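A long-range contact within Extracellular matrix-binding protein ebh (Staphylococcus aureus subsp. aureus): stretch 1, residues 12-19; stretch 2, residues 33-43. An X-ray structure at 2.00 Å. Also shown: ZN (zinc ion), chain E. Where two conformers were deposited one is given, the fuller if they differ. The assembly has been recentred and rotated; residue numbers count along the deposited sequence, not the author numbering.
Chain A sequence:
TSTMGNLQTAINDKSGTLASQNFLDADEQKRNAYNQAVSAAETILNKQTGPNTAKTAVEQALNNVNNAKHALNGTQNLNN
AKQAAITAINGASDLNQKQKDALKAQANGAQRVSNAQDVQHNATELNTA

Stretch 1 (12-19) NDKSGTLA
Stretch 2, residues 33-43: AYNQAVSAAET

How do the two backbones lie? A short helix begins at Lys 14 (phi/psi -45/-57); residues 15-17 lie near -68/-39 and Leu 18 is at -69/-23. Residues 33-43 belong to a longer helix that continues at both ends, phi -57 to -68, psi -36 to -49. Their axes run nearly antiparallel, at 173°, and approach to 11.9 Å; Lys 14 CA and Val 38 CA set the register at 7.3 Å. Thr 17 N and Thr 17 OG1 both donate to Asp 13 O, at 3.1 and 3.0 Å.

What fills the gap between the helices? The CA-to-CB bond of Tyr 34 points toward stretch 1, with chi1 t and chi2 74°. Tyr 34 OH lies 3.4 Å from both Lys 14 CA and Thr 17 CB (chi1 m). Leu 18 (m, t) brings CD2 to the ring edge, 3.8 Å from Tyr 34 CE2, and 3.6 Å from Asn 35 OD1 (chi1 m).

How does Lys 14 reach Glu 42? Its CA-to-CB bond points sideways, but an extended chain (t, t, t, chi4 146°) passes Val 38 (chi1 t), with Lys 14 CD 3.7 Å from Val 38 CG1. Lys 14 NZ then donates to Glu 42 OE2 at 2.6 Å in a salt bridge; Glu 42 is m, t, chi3 -13°. Water 2 also bridges the two side chains, accepting from Lys 14 NZ (2.7 Å) and donating to Glu 42 OE1 (2.6 Å).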

# COMPACT_ATOMS: atom_id res chain seq x y z
N ASN A 12 -8.62 7.77 -5.20
CA ASN A 12 -9.02 8.04 -3.82
C ASN A 12 -8.00 7.44 -2.83
O ASN A 12 -8.05 7.66 -1.64
CB ASN A 12 -10.40 7.45 -3.55
CG ASN A 12 -11.54 8.29 -4.11
OD1 ASN A 12 -11.35 9.44 -4.48
ND2 ASN A 12 -12.71 7.70 -4.16
N ASP A 13 -7.06 6.68 -3.36
CA ASP A 13 -6.02 6.12 -2.52
C ASP A 13 -4.71 6.92 -2.50
O ASP A 13 -3.77 6.59 -1.83
CB ASP A 13 -5.71 4.72 -2.94
CG ASP A 13 -4.91 4.02 -1.93
OD1 ASP A 13 -5.21 4.26 -0.77
OD2 ASP A 13 -4.03 3.27 -2.30
N LYS A 14 -4.74 7.97 -3.27
CA LYS A 14 -3.70 8.92 -3.46
C LYS A 14 -3.07 9.35 -2.14
O LYS A 14 -1.90 9.21 -1.94
CB LYS A 14 -4.32 10.09 -4.19
CG LYS A 14 -3.46 11.30 -4.44
CD LYS A 14 -4.36 12.44 -4.88
CE LYS A 14 -3.76 13.83 -4.79
NZ LYS A 14 -4.25 14.72 -5.89
N SER A 15 -3.88 9.84 -1.23
CA SER A 15 -3.28 10.47 -0.08
C SER A 15 -2.54 9.45 0.87
O SER A 15 -1.48 9.79 1.43
CB SER A 15 -4.30 11.40 0.62
OG SER A 15 -5.34 10.67 1.21
N GLY A 16 -3.08 8.24 1.04
CA GLY A 16 -2.43 7.25 1.86
C GLY A 16 -1.13 6.73 1.16
O GLY A 16 -0.10 6.47 1.81
N THR A 17 -1.17 6.67 -0.15
CA THR A 17 0.01 6.29 -0.89
C THR A 17 1.10 7.33 -0.72
O THR A 17 2.27 6.98 -0.45
CB THR A 17 -0.30 6.03 -2.39
OG1 THR A 17 -1.27 5.00 -2.51
CG2 THR A 17 0.96 5.64 -3.12
N LEU A 18 0.73 8.60 -0.83
CA LEU A 18 1.70 9.64 -0.83
C LEU A 18 2.33 9.76 0.56
O LEU A 18 3.38 10.37 0.71
CB LEU A 18 1.07 10.97 -1.21
CG LEU A 18 0.62 11.16 -2.66
CD1 LEU A 18 0.04 12.57 -2.98
CD2 LEU A 18 1.73 10.78 -3.59
N ALA A 19 1.64 9.29 1.60
CA ALA A 19 2.19 9.33 2.94
C ALA A 19 2.99 8.05 3.30
O ALA A 19 3.53 7.94 4.39
CB ALA A 19 1.06 9.48 3.90
N ALA A 33 6.21 9.88 -11.75
CA ALA A 33 5.32 9.06 -12.61
C ALA A 33 3.97 8.74 -11.90
O ALA A 33 2.92 8.77 -12.52
CB ALA A 33 6.04 7.77 -13.03
N TYR A 34 4.01 8.45 -10.60
CA TYR A 34 2.77 8.18 -9.85
C TYR A 34 1.95 9.48 -9.76
O TYR A 34 0.72 9.47 -10.05
CB TYR A 34 3.07 7.60 -8.47
CG TYR A 34 1.83 7.43 -7.65
CD1 TYR A 34 0.93 6.39 -7.94
CD2 TYR A 34 1.54 8.25 -6.58
CE1 TYR A 34 -0.23 6.20 -7.18
CE2 TYR A 34 0.35 8.13 -5.87
CZ TYR A 34 -0.48 7.05 -6.11
OH TYR A 34 -1.69 6.94 -5.41
N ASN A 35 2.58 10.57 -9.37
CA ASN A 35 1.86 11.84 -9.32
C ASN A 35 1.24 12.23 -10.64
O ASN A 35 0.10 12.65 -10.69
CB ASN A 35 2.79 13.00 -8.91
CG ASN A 35 3.20 12.93 -7.45
OD1 ASN A 35 2.39 12.65 -6.61
ND2 ASN A 35 4.45 13.25 -7.16
N GLN A 36 1.98 12.10 -11.71
CA GLN A 36 1.45 12.47 -13.04
C GLN A 36 0.26 11.58 -13.46
O GLN A 36 -0.74 12.07 -13.97
CB GLN A 36 2.61 12.39 -14.03
CG GLN A 36 3.60 13.49 -13.73
CD GLN A 36 4.95 13.37 -14.45
OE1 GLN A 36 5.98 13.91 -14.01
NE2 GLN A 36 4.93 12.69 -15.58
N ALA A 37 0.34 10.27 -13.16
CA ALA A 37 -0.76 9.32 -13.47
C ALA A 37 -2.02 9.66 -12.68
O ALA A 37 -3.15 9.60 -13.22
CB ALA A 37 -0.34 7.86 -13.16
N VAL A 38 -1.84 9.97 -11.38
CA VAL A 38 -2.95 10.36 -10.53
C VAL A 38 -3.61 11.66 -11.06
O VAL A 38 -4.79 11.71 -11.18
CB VAL A 38 -2.57 10.45 -9.05
CG1 VAL A 38 -3.78 10.92 -8.24
CG2 VAL A 38 -2.17 9.09 -8.51
N SER A 39 -2.81 12.68 -11.42
CA SER A 39 -3.34 13.91 -11.96
C SER A 39 -4.11 13.68 -13.25
O SER A 39 -5.23 14.25 -13.47
CB SER A 39 -2.21 14.91 -12.25
OG SER A 39 -1.51 15.15 -11.08
N ALA A 40 -3.55 12.86 -14.12
CA ALA A 40 -4.24 12.50 -15.40
C ALA A 40 -5.62 11.79 -15.13
O ALA A 40 -6.61 12.06 -15.79
CB ALA A 40 -3.32 11.67 -16.31
N ALA A 41 -5.67 10.89 -14.15
CA ALA A 41 -6.88 10.18 -13.81
C ALA A 41 -7.87 11.17 -13.23
O ALA A 41 -9.06 11.08 -13.55
CB ALA A 41 -6.63 9.10 -12.80
N GLU A 42 -7.39 12.13 -12.40
CA GLU A 42 -8.26 13.14 -11.78
C GLU A 42 -8.91 14.02 -12.83
O GLU A 42 -10.07 14.44 -12.70
CB GLU A 42 -7.50 13.98 -10.74
CG GLU A 42 -7.22 13.27 -9.42
CD GLU A 42 -6.23 14.03 -8.50
OE1 GLU A 42 -5.56 14.99 -8.95
OE2 GLU A 42 -6.13 13.66 -7.30
N THR A 43 -8.17 14.29 -13.89
CA THR A 43 -8.68 15.08 -15.01
C THR A 43 -9.89 14.37 -15.62
O THR A 43 -10.94 14.97 -15.80
CB THR A 43 -7.57 15.31 -16.05
OG1 THR A 43 -6.64 16.25 -15.52
CG2 THR A 43 -8.16 15.86 -17.40
ZN ZN E . -4.70 3.29 0.80
O HOH W 1 -3.01 2.86 0.38
O HOH W 2 -3.10 15.47 -8.18
O HOH W 3 -6.14 3.98 2.57
O HOH W 4 -2.91 3.56 1.70